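Local coordinates for protein lectin 2 (Agrocybe aegerita, PDB 4TQJ) that binds glycans that end in a non-reducing terminal N-acetylglucosamine, as a lectin with a beta-propeller fold, at residues Thr66-Ile74 with Val84-Phe93. The protein carries 1 engineered substitution. Numbering follows the deposited sequence.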
loop_
_atom_site.group_PDB
_atom_site.type_symbol
_atom_site.label_atom_id
_atom_site.label_comp_id
_atom_site.label_asym_id
_atom_site.label_seq_id
_atom_site.Cartn_x
_atom_site.Cartn_y
_atom_site.Cartn_z
ATOM N N THR A 66 14.047 -2.784 6.576
ATOM C CA THR A 66 15.247 -2.581 7.372
ATOM C C THR A 66 15.302 -1.216 8.054
ATOM O O THR A 66 16.237 -0.940 8.797
ATOM C CB THR A 66 16.516 -2.728 6.522
ATOM O OG1 THR A 66 16.586 -1.646 5.589
ATOM C CG2 THR A 66 16.509 -4.057 5.770
ATOM N N THR A 67 14.316 -0.365 7.814
ATOM C CA THR A 67 14.381 0.990 8.364
ATOM C C THR A 67 13.269 1.279 9.357
ATOM O O THR A 67 13.394 2.172 10.183
ATOM C CB THR A 67 14.354 2.063 7.264
ATOM O OG1 THR A 67 13.114 1.991 6.541
ATOM C CG2 THR A 67 15.528 1.885 6.308
ATOM N N GLY A 68 12.175 0.534 9.261
ATOM C CA GLY A 68 11.079 0.677 10.195
ATOM C C GLY A 68 9.947 1.533 9.665
ATOM O O GLY A 68 8.998 1.826 10.390
ATOM N N THR A 69 10.039 1.931 8.399
ATOM C CA THR A 69 9.002 2.752 7.771
ATOM C C THR A 69 7.750 1.966 7.403
ATOM O O THR A 69 6.686 2.542 7.172
ATOM C CB THR A 69 9.516 3.391 6.477
ATOM O OG1 THR A 69 9.875 2.358 5.551
ATOM C CG2 THR A 69 10.730 4.250 6.758
ATOM N N GLY A 70 7.883 0.648 7.322
ATOM C CA GLY A 70 6.795 -0.181 6.851
ATOM C C GLY A 70 6.932 -0.426 5.363
ATOM O O GLY A 70 6.124 -1.132 4.768
ATOM N N LYS A 71 7.957 0.163 4.760
ATOM C CA LYS A 71 8.231 -0.050 3.340
ATOM C C LYS A 71 9.365 -1.054 3.142
ATOM O O LYS A 71 10.404 -0.962 3.787
ATOM C CB LYS A 71 8.584 1.269 2.648
ATOM C CG LYS A 71 7.393 2.082 2.154
ATOM C CD LYS A 71 6.426 2.399 3.272
ATOM C CE LYS A 71 5.555 3.601 2.924
ATOM N NZ LYS A 71 4.112 3.248 2.858
ATOM N N GLY A 72 9.168 -2.008 2.241
ATOM C CA GLY A 72 10.164 -3.033 2.003
ATOM C C GLY A 72 11.353 -2.590 1.175
ATOM O O GLY A 72 11.205 -2.006 0.105
ATOM N N ASP A 73 12.540 -2.894 1.681
ATOM C CA ASP A 73 13.789 -2.519 1.056
ATOM C C ASP A 73 14.408 -3.734 0.408
ATOM O O ASP A 73 14.122 -4.866 0.815
ATOM C CB ASP A 73 14.749 -1.999 2.120
ATOM C CG ASP A 73 14.117 -0.941 2.989
ATOM O OD1 ASP A 73 13.638 0.061 2.426
ATOM O OD2 ASP A 73 14.085 -1.124 4.225
ATOM N N ILE A 74 15.262 -3.495 -0.584
ATOM C CA ILE A 74 16.011 -4.557 -1.234
ATOM C C ILE A 74 17.232 -4.882 -0.409
ATOM O O ILE A 74 17.999 -3.989 -0.054
ATOM C CB ILE A 74 16.506 -4.130 -2.617
ATOM C CG1 ILE A 74 15.357 -3.557 -3.444
ATOM C CG2 ILE A 74 17.167 -5.298 -3.326
ATOM C CD1 ILE A 74 14.270 -4.531 -3.713
ATOM N N VAL A 84 21.983 -2.721 1.058
ATOM C CA VAL A 84 20.569 -2.388 1.118
ATOM C C VAL A 84 20.208 -1.232 0.191
ATOM O O VAL A 84 20.915 -0.228 0.144
ATOM C CB VAL A 84 20.146 -1.987 2.556
ATOM C CG1 VAL A 84 18.680 -1.558 2.585
ATOM C CG2 VAL A 84 20.405 -3.119 3.538
ATOM N N SER A 85 19.109 -1.385 -0.542
ATOM C CA SER A 85 18.514 -0.285 -1.297
ATOM C C SER A 85 17.209 0.135 -0.644
ATOM O O SER A 85 16.193 -0.555 -0.740
ATOM C CB SER A 85 18.263 -0.668 -2.760
ATOM O OG SER A 85 19.447 -0.557 -3.533
ATOM N N VAL A 86 17.238 1.282 0.016
ATOM C CA VAL A 86 16.091 1.742 0.769
ATOM C C VAL A 86 14.924 2.169 -0.122
ATOM O O VAL A 86 15.089 2.966 -1.040
ATOM C CB VAL A 86 16.504 2.868 1.737
ATOM C CG1 VAL A 86 15.275 3.471 2.420
ATOM C CG2 VAL A 86 17.500 2.328 2.764
ATOM N N ASN A 87 13.749 1.607 0.147
ATOM C CA ASN A 87 12.493 2.037 -0.469
ATOM C C ASN A 87 12.066 3.398 0.101
ATOM O O ASN A 87 11.641 3.479 1.252
ATOM C CB ASN A 87 11.426 0.984 -0.171
ATOM C CG ASN A 87 10.061 1.315 -0.753
ATOM O OD1 ASN A 87 9.754 2.454 -1.111
ATOM N ND2 ASN A 87 9.215 0.301 -0.821
ATOM N N ASN A 88 12.178 4.463 -0.691
ATOM C CA ASN A 88 11.914 5.814 -0.183
ATOM C C ASN A 88 10.443 6.078 0.139
ATOM O O ASN A 88 10.059 7.207 0.471
ATOM C CB ASN A 88 12.441 6.887 -1.143
ATOM C CG ASN A 88 11.387 7.350 -2.150
ATOM O OD1 ASN A 88 10.633 6.538 -2.693
ATOM N ND2 ASN A 88 11.326 8.663 -2.392
ATOM N N GLY A 89 9.613 5.047 0.028
ATOM C CA GLY A 89 8.193 5.212 0.275
ATOM C C GLY A 89 7.417 5.426 -1.010
ATOM O O GLY A 89 6.576 4.603 -1.379
ATOM N N LYS A 90 7.705 6.526 -1.701
ATOM C CA LYS A 90 6.985 6.870 -2.931
ATOM C C LYS A 90 7.589 6.230 -4.181
ATOM O O LYS A 90 8.186 6.914 -5.011
ATOM C CB LYS A 90 6.889 8.388 -3.111
ATOM C CG LYS A 90 7.897 9.186 -2.303
ATOM C CD LYS A 90 7.261 10.457 -1.731
ATOM C CE LYS A 90 8.173 11.155 -0.721
ATOM N NZ LYS A 90 9.434 11.670 -1.345
ATOM N N ASN A 91 7.422 4.916 -4.296
ATOM C CA ASN A 91 7.859 4.138 -5.460
ATOM C C ASN A 91 9.249 4.447 -6.000
ATOM O O ASN A 91 9.457 4.444 -7.215
ATOM C CB ASN A 91 6.834 4.212 -6.602
ATOM C CG ASN A 91 6.884 2.986 -7.505
ATOM O OD1 ASN A 91 7.086 1.859 -7.033
ATOM N ND2 ASN A 91 6.713 3.196 -8.805
ATOM N N THR A 92 10.198 4.694 -5.100
ATOM C CA THR A 92 11.591 4.906 -5.479
ATOM C C THR A 92 12.529 4.120 -4.565
ATOM O O THR A 92 12.378 4.157 -3.344
ATOM C CB THR A 92 11.980 6.399 -5.390
ATOM O OG1 THR A 92 11.121 7.181 -6.234
ATOM C CG2 THR A 92 13.430 6.603 -5.800
ATOM N N PHE A 93 13.509 3.434 -5.155
ATOM C CA PHE A 93 14.481 2.649 -4.396
ATOM C C PHE A 93 15.889 3.185 -4.597
ATOM O O PHE A 93 16.300 3.446 -5.725
ATOM C CB PHE A 93 14.432 1.183 -4.820
ATOM C CG PHE A 93 13.160 0.479 -4.429
ATOM C CD1 PHE A 93 13.120 -0.331 -3.302
ATOM C CD2 PHE A 93 12.006 0.629 -5.183
ATOM C CE1 PHE A 93 11.953 -0.978 -2.937
ATOM C CE2 PHE A 93 10.833 -0.012 -4.818
ATOM C CZ PHE A 93 10.806 -0.816 -3.693
HETATM O O HOH W 1 12.254 2.061 3.476
HETATM O O HOH W 2 10.058 4.339 3.186
#
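Ile74 and Ser85 form an antiparallel hydrogen-bonded pair at the open end of the hairpin that makes the two middle strands of a beta-propeller blade. Ile74 N donates to Ser85 O (3.1 Å), and Ser85 N returns a bond to Ile74 O (2.9 Å). Beyond this pair, the direct hydrogen bonds between the two segments use side chains. The carboxylate of Asp73 joins both loops: its OD1 accepts from Asn87 N through the anti lone pair (2.8 Å), while OD2 takes Thr66 N nearly head-on and Thr66 OG1 from above the carboxylate plane; bonds at both oxygens limit its rotation. One water donates to Asp73 OD1 and Asn87 O and accepts from Thr67 OG1. With CG anti to the backbone N (chi1 180°), Asn87 ND2 donates to Gly72 O (3.2 Å), which lies almost in the plane of the Asn87 amide. Asn87 OD1 accepts from Gly89 N, closing an Asx turn. Apolar packing flanks this network: Lys71 CG lies on Gly89 CA (3.7 Å) before its amine leaves for a salt bridge with Asp402, and Ile74 CG1 meets Phe93 CD1 at 3.9 Å, the side chains crossing at about a right angle. At the Phe93 ring edge, CE1 sits 3.3 Å from Gly72 O.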